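Local coordinates for putative calcium binding protein (Streptomyces coelicolor, PDB 3AKB) that binds calcium ions through EF-hand loops and probably takes part in calcium-mediated regulation in its bacterial host, at residues A8-F13 / G19-S24; I63-G68 / R74-T79; L34-V39 / T120-T125. The protein carries 2 engineered substitutions. All blocks are in the same frame, centred on the assembly; numbering follows the deposited sequence.

Interaction 1. Residues A8-F13 / G19-S24; sequences ARFTTF and GHIDRS. With CA (calcium ion), chain H; CA (calcium ion), chain E.
I21 of the first EF-hand loop reaches back onto the helix that leads into the loop and sets its CD1 methyl between two phenylalanines. CD1 lies 3.5 Å from CE1 of the F10 ring and is equally near CB of F13, so one methyl group touches two residues a turn apart on helix 2-13. F10 and I21 run past each other in opposite directions. With CG anti to the backbone nitrogen (chi1 -175°), this torsion brings the F10 ring up against the loop, and its CZ comes to 3.3 Å from the carbonyl O of G19. That oxygen and the CA of H20 meet the ring at its edge, near its plane, which puts the rim of F10 against the backbone. F13 contributes mainly CB, while the F13 side chain also touches L60 of helix 44-64. No hydrogen bond joins the two segments; they meet through I21 against the two phenylalanines and the F10 edge against the backbone. Backbone bonds from I21 to I72 pair the loop with that of the second EF-hand, the short antiparallel link of an EF-hand pair, and W57 of helix 44-64 also touches I21.

While the I21 side chain faces the helix, its neighbours serve metal. The carbonyl O of H20 binds the loop calcium ion at 2.4 Å, alongside D14, D16, N18 and D25. D25 OD2 also accepts a hydrogen bond from the backbone N of D22. G19, at a phi of 92° where a CB would jam against the preceding carbonyl O, donates its N to D14 OD2. A second calcium ion is held by side chains, H20 NE2 and the carboxylate of D22. Water 1 connects the two sites: it binds the loop calcium ion and donates to D22 OD2 at 2.7 Å.

Interaction 2. Residues I63-G68 / R74-T79; sequences IADRDG and REEFVT. With CA (calcium ion), chain F.
E76 sends its carboxylate from the first turn of helix 74-87 into the loop ahead of it and grips a calcium ion with both oxygens, OE1 at 2.5 Å and OE2 at 2.6 Å. Its CG stands anti to the carbonyl carbon (chi1 -80°) and the chain beyond is extended, which carries the carboxylate past the carbonyl O of A64 to the ion. OE2 also accepts two weak backbone bonds, from R66 N and from D67 N, the second the straighter at 155°. OE1 takes a hydrogen bond from T73 N, just before the helix.

From the loop, D65 OD1 binds the ion at 2.4 Å and D67 OD1 at 2.3 Å. D65 lies beside E76 and points the same way, with the carboxylate planes 83° apart, whereas the D67 side chain crosses E76 at about a right angle. D67 OD1 comes within 3.1 Å of E76 OE2; no hydrogen bond joins these oxygens, and the shared calcium ion probably offsets their charge. This is a canonical EF-hand loop, closed by the bidentate glutamate at its last ligand position; D69, the carbonyl O of R71 and a water complete the shell. That water, water 3, also donates to D67 OD2. The other oxygen of D65, OD2, is satisfied by Q70 N.

Behind the site, water 2 bridges the ends of the two helices, donating to A64 O and to E76 O. The carbonyl O of I63 receives weak bonds from NE and NH2 of R66, whose side chain folds back over the end of helix 44-64. On the far side of E76, E75 O accepts from both T79 N and T79 OG1, the hydroxyl at 2.6 Å and well above the carbonyl plane.

Interaction 3. Residues L34-V39 / T120-T125; sequences LAEFGV and TARALT. With CA (calcium ion), chain J.
R122 lays its guanidinium flat on the ring of F37 while gripping E36 at its edge. The contact joins the last turn of helix 23-37, the exiting helix of the first EF-hand, to helix 117-126, the exiting helix of the third EF-hand. The guanidinium and ring planes are 27° apart and their centres 4.2 Å, a guanidinium-aromatic stack. F37 CE1 sits 3.6 Å above the centre of the guanidinium.

E36 is held side-on by two nitrogens. NE of R122 reaches E36 OE2 at 2.9 Å in a salt bridge with a nearly straight hydrogen bond (162°), arriving on the anti side of the carboxylate and close to its plane. NH2 of R122 donates to the carbonyl O of E36, from above the carbonyl plane. Both acceptors lie near the guanidinium plane, although the carboxylate itself is turned 77° against it. A bend at chi3 of R122 turns one face of the guanidinium to F37 and its NE/NH2 edge to E36. NH1 forms a salt bridge with D119, so each of the three guanidinium nitrogens has an acidic or carbonyl partner, and the group is fixed in rotation as well as position.

The edge of the F37 ring meets the backbone N of A123, with CE2 4.1 Å from it, and CE2 also approaches the A123 CB more loosely. F37 reaches V106 and A107 of helix 89-107, a third helix at this junction. The C-terminal end of helix 23-37 is closed by a Schellman motif, in which G38 takes positive phi and V39 N bonds back to L34 O.

On the other carboxylate oxygen, E36 OE1 accepts a hydrogen bond from water 4. The same water binds a calcium ion that is also held, at 2.6 Å, by T125 OG1, whose hydroxyl donates to the carbonyl O of R122.

From the N terminus, helix 2-13 runs into the first loop, and interaction 1 closes it a few residues later. Helix 23-37 then leads to one half of interaction 3 at its far end. Helix 44-64 follows, and interaction 2 closes the second loop against helix 74-87. The long excursion that interaction 3 closes, ending on helix 117-126, therefore encloses interaction 2 whole, whereas interaction 1 precedes both. Interactions 1 and 2 touch directly: F10 and F13 pack on F77, and R74 meets F10 and G19, uniting the paired EF-hands. Interaction 3, about 29 Å from interaction 2 between centres, ties this half to the later helices.

Interaction 1. Residues A8-F13 / G19-S24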
# COMPACT_ATOMS: atom_id res chain seq x y z
N ALA A 8 -12.98 0.78 4.53
CA ALA A 8 -12.18 0.04 3.58
C ALA A 8 -10.73 0.52 3.54
O ALA A 8 -9.80 -0.30 3.46
CB ALA A 8 -12.82 0.11 2.18
N ARG A 9 -10.52 1.83 3.57
CA ARG A 9 -9.17 2.39 3.56
C ARG A 9 -8.45 2.05 4.86
O ARG A 9 -7.27 1.69 4.85
CB ARG A 9 -9.19 3.90 3.28
CG ARG A 9 -9.24 4.29 1.78
CD ARG A 9 -10.58 3.96 1.18
NE ARG A 9 -10.69 4.35 -0.23
CZ ARG A 9 -11.81 4.18 -0.93
NH1 ARG A 9 -12.86 3.64 -0.34
NH2 ARG A 9 -11.85 4.50 -2.22
N PHE A 10 -9.16 2.16 5.97
CA PHE A 10 -8.58 1.77 7.26
C PHE A 10 -8.14 0.31 7.27
O PHE A 10 -7.04 0.00 7.74
CB PHE A 10 -9.56 2.03 8.41
CG PHE A 10 -8.97 1.76 9.78
CD1 PHE A 10 -8.13 2.70 10.37
CD2 PHE A 10 -9.22 0.58 10.45
CE1 PHE A 10 -7.55 2.46 11.62
CE2 PHE A 10 -8.64 0.33 11.70
CZ PHE A 10 -7.81 1.29 12.28
N THR A 11 -9.00 -0.58 6.80
CA THR A 11 -8.71 -2.01 6.73
C THR A 11 -7.46 -2.31 5.90
O THR A 11 -6.68 -3.20 6.25
CB THR A 11 -9.94 -2.79 6.17
OG1 THR A 11 -11.08 -2.58 7.02
CG2 THR A 11 -9.67 -4.29 6.08
N THR A 12 -7.26 -1.56 4.82
CA THR A 12 -6.10 -1.77 3.96
C THR A 12 -4.83 -1.51 4.77
O THR A 12 -3.85 -2.24 4.64
CB THR A 12 -6.15 -0.84 2.73
OG1 THR A 12 -7.30 -1.17 1.93
CG2 THR A 12 -4.88 -1.00 1.89
N PHE A 13 -4.85 -0.52 5.65
CA PHE A 13 -3.67 -0.22 6.48
C PHE A 13 -3.56 -1.17 7.69
O PHE A 13 -2.47 -1.56 8.10
CB PHE A 13 -3.70 1.22 6.99
CG PHE A 13 -3.38 2.27 5.94
CD1 PHE A 13 -2.24 2.18 5.15
CD2 PHE A 13 -4.20 3.40 5.82
CE1 PHE A 13 -1.94 3.21 4.20
CE2 PHE A 13 -3.91 4.43 4.87
CZ PHE A 13 -2.78 4.32 4.07
N GLY A 19 -7.68 -3.40 14.75
CA GLY A 19 -8.37 -2.14 15.03
C GLY A 19 -7.53 -0.90 15.22
O GLY A 19 -8.05 0.20 15.43
N HIS A 20 -6.21 -1.07 15.15
CA HIS A 20 -5.34 0.09 15.13
C HIS A 20 -4.17 -0.20 14.22
O HIS A 20 -3.81 -1.35 14.04
CB HIS A 20 -4.88 0.46 16.56
CG HIS A 20 -4.01 -0.57 17.22
ND1 HIS A 20 -4.48 -1.45 18.17
CD2 HIS A 20 -2.67 -0.79 17.13
CE1 HIS A 20 -3.49 -2.22 18.59
NE2 HIS A 20 -2.37 -1.82 18.00
N ILE A 21 -3.61 0.86 13.64
CA ILE A 21 -2.49 0.73 12.71
C ILE A 21 -1.19 0.95 13.48
O ILE A 21 -1.05 1.97 14.17
CB ILE A 21 -2.61 1.74 11.56
CG1 ILE A 21 -3.97 1.56 10.85
CG2 ILE A 21 -1.46 1.55 10.56
CD1 ILE A 21 -4.46 2.77 10.09
N ASP A 22 -0.28 -0.03 13.37
CA ASP A 22 1.07 -0.05 13.98
C ASP A 22 2.12 -0.15 12.89
O ASP A 22 1.84 -0.57 11.76
CB ASP A 22 1.32 -1.36 14.77
CG ASP A 22 0.60 -1.44 16.07
OD1 ASP A 22 0.49 -0.44 16.83
OD2 ASP A 22 0.15 -2.57 16.34
N ARG A 23 3.37 0.14 13.25
CA ARG A 23 4.47 -0.13 12.33
C ARG A 23 4.43 -1.60 11.92
O ARG A 23 4.73 -1.92 10.79
CB ARG A 23 5.83 0.22 12.93
CG ARG A 23 6.95 0.18 11.90
CD ARG A 23 8.28 0.43 12.55
NE ARG A 23 8.74 -0.77 13.24
CZ ARG A 23 9.98 -0.94 13.67
NH1 ARG A 23 10.89 0.03 13.52
NH2 ARG A 23 10.28 -2.08 14.28
N SER A 24 4.04 -2.48 12.84
CA SER A 24 4.04 -3.92 12.57
C SER A 24 3.04 -4.32 11.48
O SER A 24 3.23 -5.32 10.79
CB SER A 24 3.81 -4.75 13.82
OG SER A 24 2.57 -4.44 14.38
CA CA H . -0.61 -2.64 18.34
CA CA E . -3.17 -3.49 13.26
O HOH W 1 -1.37 -4.03 14.69

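Interaction 2. Residues I63-G68 / R74-T79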
# COMPACT_ATOMS: atom_id res chain seq x y z
N ILE A 63 0.60 12.14 9.80
CA ILE A 63 -0.71 12.72 9.51
C ILE A 63 -1.76 12.39 10.59
O ILE A 63 -2.53 13.27 10.98
CB ILE A 63 -1.23 12.24 8.13
CG1 ILE A 63 -0.42 12.93 7.02
CG2 ILE A 63 -2.74 12.45 7.98
CD1 ILE A 63 -0.28 12.10 5.72
N ALA A 64 -1.76 11.15 11.07
CA ALA A 64 -2.90 10.57 11.81
C ALA A 64 -2.68 10.29 13.29
O ALA A 64 -3.66 10.25 14.06
CB ALA A 64 -3.36 9.29 11.12
N ASP A 65 -1.44 10.09 13.71
CA ASP A 65 -1.16 9.70 15.09
C ASP A 65 -1.06 10.94 15.96
O ASP A 65 0.03 11.37 16.30
CB ASP A 65 0.13 8.86 15.20
CG ASP A 65 0.43 8.43 16.61
OD1 ASP A 65 -0.50 8.31 17.41
OD2 ASP A 65 1.62 8.19 16.92
N ARG A 66 -2.21 11.48 16.34
CA ARG A 66 -2.21 12.80 16.98
C ARG A 66 -1.86 12.80 18.48
O ARG A 66 -1.49 13.86 19.01
CB ARG A 66 -3.49 13.58 16.65
CG ARG A 66 -3.50 14.16 15.20
CD ARG A 66 -2.29 15.09 14.93
NE ARG A 66 -1.90 15.12 13.52
CZ ARG A 66 -1.90 16.21 12.75
NH1 ARG A 66 -2.25 17.39 13.25
NH2 ARG A 66 -1.52 16.12 11.48
N ASP A 67 -1.91 11.65 19.14
CA ASP A 67 -1.50 11.55 20.55
C ASP A 67 -0.10 10.93 20.74
O ASP A 67 0.34 10.73 21.88
CB ASP A 67 -2.58 10.85 21.40
CG ASP A 67 -2.76 9.39 21.06
OD1 ASP A 67 -2.08 8.90 20.13
OD2 ASP A 67 -3.57 8.70 21.72
N GLY A 68 0.57 10.64 19.63
CA GLY A 68 1.99 10.28 19.64
C GLY A 68 2.37 8.91 20.17
O GLY A 68 3.55 8.62 20.35
N ARG A 74 -8.84 3.63 14.89
CA ARG A 74 -9.95 3.89 13.98
C ARG A 74 -10.41 5.34 14.10
O ARG A 74 -10.54 6.03 13.08
CB ARG A 74 -11.10 2.94 14.31
CG ARG A 74 -12.05 2.67 13.14
CD ARG A 74 -13.04 1.56 13.51
NE ARG A 74 -12.39 0.26 13.66
CZ ARG A 74 -12.20 -0.60 12.66
NH1 ARG A 74 -12.60 -0.30 11.43
NH2 ARG A 74 -11.61 -1.77 12.90
N GLU A 75 -10.60 5.82 15.33
CA GLU A 75 -11.05 7.19 15.57
C GLU A 75 -10.09 8.24 15.01
O GLU A 75 -10.52 9.19 14.34
CB GLU A 75 -11.32 7.42 17.06
CG GLU A 75 -12.24 8.60 17.38
CD GLU A 75 -13.67 8.42 16.89
OE1 GLU A 75 -14.02 7.34 16.36
OE2 GLU A 75 -14.47 9.37 17.04
N GLU A 76 -8.78 8.06 15.25
CA GLU A 76 -7.75 8.94 14.70
C GLU A 76 -7.77 8.98 13.17
O GLU A 76 -7.57 10.04 12.54
CB GLU A 76 -6.37 8.51 15.20
CG GLU A 76 -6.06 8.99 16.60
CD GLU A 76 -4.72 8.48 17.12
OE1 GLU A 76 -4.38 7.32 16.88
OE2 GLU A 76 -4.00 9.25 17.78
N PHE A 77 -7.99 7.82 12.57
CA PHE A 77 -8.05 7.72 11.12
C PHE A 77 -9.29 8.39 10.56
O PHE A 77 -9.19 9.17 9.62
CB PHE A 77 -7.97 6.27 10.67
CG PHE A 77 -7.82 6.11 9.18
CD1 PHE A 77 -6.56 6.22 8.59
CD2 PHE A 77 -8.92 5.87 8.37
CE1 PHE A 77 -6.40 6.09 7.21
CE2 PHE A 77 -8.76 5.73 7.00
CZ PHE A 77 -7.51 5.84 6.42
N VAL A 78 -10.46 8.09 11.13
CA VAL A 78 -11.75 8.61 10.66
C VAL A 78 -11.82 10.13 10.89
O VAL A 78 -12.06 10.88 9.95
CB VAL A 78 -12.96 7.88 11.32
CG1 VAL A 78 -14.29 8.54 10.96
CG2 VAL A 78 -12.99 6.41 10.91
N THR A 79 -11.59 10.56 12.13
CA THR A 79 -11.73 11.99 12.52
C THR A 79 -10.59 12.91 12.04
O THR A 79 -10.75 14.13 11.95
CB THR A 79 -11.91 12.18 14.07
OG1 THR A 79 -10.72 11.72 14.74
CG2 THR A 79 -13.14 11.41 14.59
CA CA F . -2.45 7.33 18.48
O HOH W 2 -5.90 12.01 13.66
O HOH W 3 -4.06 6.26 20.07

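Interaction 3. Residues L34-V39 / T120-T125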
# COMPACT_ATOMS: atom_id res chain seq x y z
N LEU A 34 7.26 -10.32 0.39
CA LEU A 34 8.52 -11.01 0.16
C LEU A 34 8.35 -12.52 0.11
O LEU A 34 9.00 -13.20 -0.72
CB LEU A 34 9.54 -10.61 1.24
CG LEU A 34 9.94 -9.14 1.17
CD1 LEU A 34 10.77 -8.78 2.42
CD2 LEU A 34 10.70 -8.78 -0.10
N ALA A 35 7.53 -13.06 1.02
CA ALA A 35 7.26 -14.49 1.04
C ALA A 35 6.55 -14.95 -0.24
O ALA A 35 6.91 -16.01 -0.81
CB ALA A 35 6.46 -14.84 2.27
N GLU A 36 5.60 -14.15 -0.73
CA GLU A 36 4.86 -14.48 -1.95
C GLU A 36 5.80 -14.64 -3.16
O GLU A 36 5.60 -15.54 -4.00
CB GLU A 36 3.79 -13.40 -2.22
CG GLU A 36 3.06 -13.49 -3.57
CD GLU A 36 2.24 -14.74 -3.70
OE1 GLU A 36 1.59 -15.13 -2.71
OE2 GLU A 36 2.26 -15.37 -4.78
N PHE A 37 6.78 -13.75 -3.25
CA PHE A 37 7.73 -13.74 -4.37
C PHE A 37 9.05 -14.48 -4.10
O PHE A 37 9.91 -14.55 -4.98
CB PHE A 37 7.97 -12.30 -4.81
CG PHE A 37 6.80 -11.73 -5.53
CD1 PHE A 37 6.62 -11.99 -6.89
CD2 PHE A 37 5.82 -11.01 -4.84
CE1 PHE A 37 5.50 -11.49 -7.55
CE2 PHE A 37 4.68 -10.53 -5.49
CZ PHE A 37 4.52 -10.75 -6.84
N GLY A 38 9.20 -15.03 -2.91
CA GLY A 38 10.44 -15.76 -2.59
C GLY A 38 11.68 -14.90 -2.58
O GLY A 38 12.80 -15.38 -2.90
N VAL A 39 11.50 -13.65 -2.19
CA VAL A 39 12.60 -12.68 -2.10
C VAL A 39 13.04 -12.60 -0.64
O VAL A 39 12.21 -12.40 0.25
CB VAL A 39 12.19 -11.30 -2.64
CG1 VAL A 39 13.28 -10.26 -2.40
CG2 VAL A 39 11.84 -11.41 -4.11
N THR A 120 1.05 -8.33 -10.31
CA THR A 120 0.40 -7.27 -9.57
C THR A 120 -0.74 -7.83 -8.71
O THR A 120 -0.88 -7.44 -7.54
CB THR A 120 -0.11 -6.19 -10.53
OG1 THR A 120 1.03 -5.65 -11.21
CG2 THR A 120 -0.82 -5.06 -9.75
N ALA A 121 -1.54 -8.73 -9.27
CA ALA A 121 -2.59 -9.38 -8.50
C ALA A 121 -2.04 -10.14 -7.28
O ALA A 121 -2.61 -10.07 -6.17
CB ALA A 121 -3.44 -10.30 -9.40
N ARG A 122 -0.91 -10.83 -7.47
CA ARG A 122 -0.24 -11.55 -6.37
C ARG A 122 0.17 -10.60 -5.27
O ARG A 122 0.02 -10.91 -4.09
CB ARG A 122 1.00 -12.27 -6.89
CG ARG A 122 0.66 -13.48 -7.73
CD ARG A 122 1.93 -14.05 -8.39
NE ARG A 122 2.94 -14.52 -7.44
CZ ARG A 122 4.19 -14.83 -7.77
NH1 ARG A 122 4.59 -14.69 -9.03
NH2 ARG A 122 5.04 -15.28 -6.86
N ALA A 123 0.71 -9.45 -5.66
CA ALA A 123 1.07 -8.44 -4.67
C ALA A 123 -0.14 -8.01 -3.85
O ALA A 123 -0.08 -7.97 -2.62
CB ALA A 123 1.74 -7.21 -5.32
N LEU A 124 -1.23 -7.71 -4.54
CA LEU A 124 -2.46 -7.30 -3.86
C LEU A 124 -2.97 -8.37 -2.89
O LEU A 124 -3.43 -8.02 -1.80
CB LEU A 124 -3.52 -6.93 -4.89
CG LEU A 124 -3.12 -5.68 -5.70
CD1 LEU A 124 -4.23 -5.38 -6.70
CD2 LEU A 124 -2.81 -4.47 -4.82
N THR A 125 -2.88 -9.65 -3.27
CA THR A 125 -3.31 -10.71 -2.35
C THR A 125 -2.40 -10.78 -1.12
O THR A 125 -2.85 -11.04 -0.01
CB THR A 125 -3.48 -12.08 -2.98
OG1 THR A 125 -2.21 -12.59 -3.42
CG2 THR A 125 -4.47 -12.02 -4.12
CA CA J . -2.30 -14.68 -5.05
O HOH W 4 -0.60 -16.49 -3.76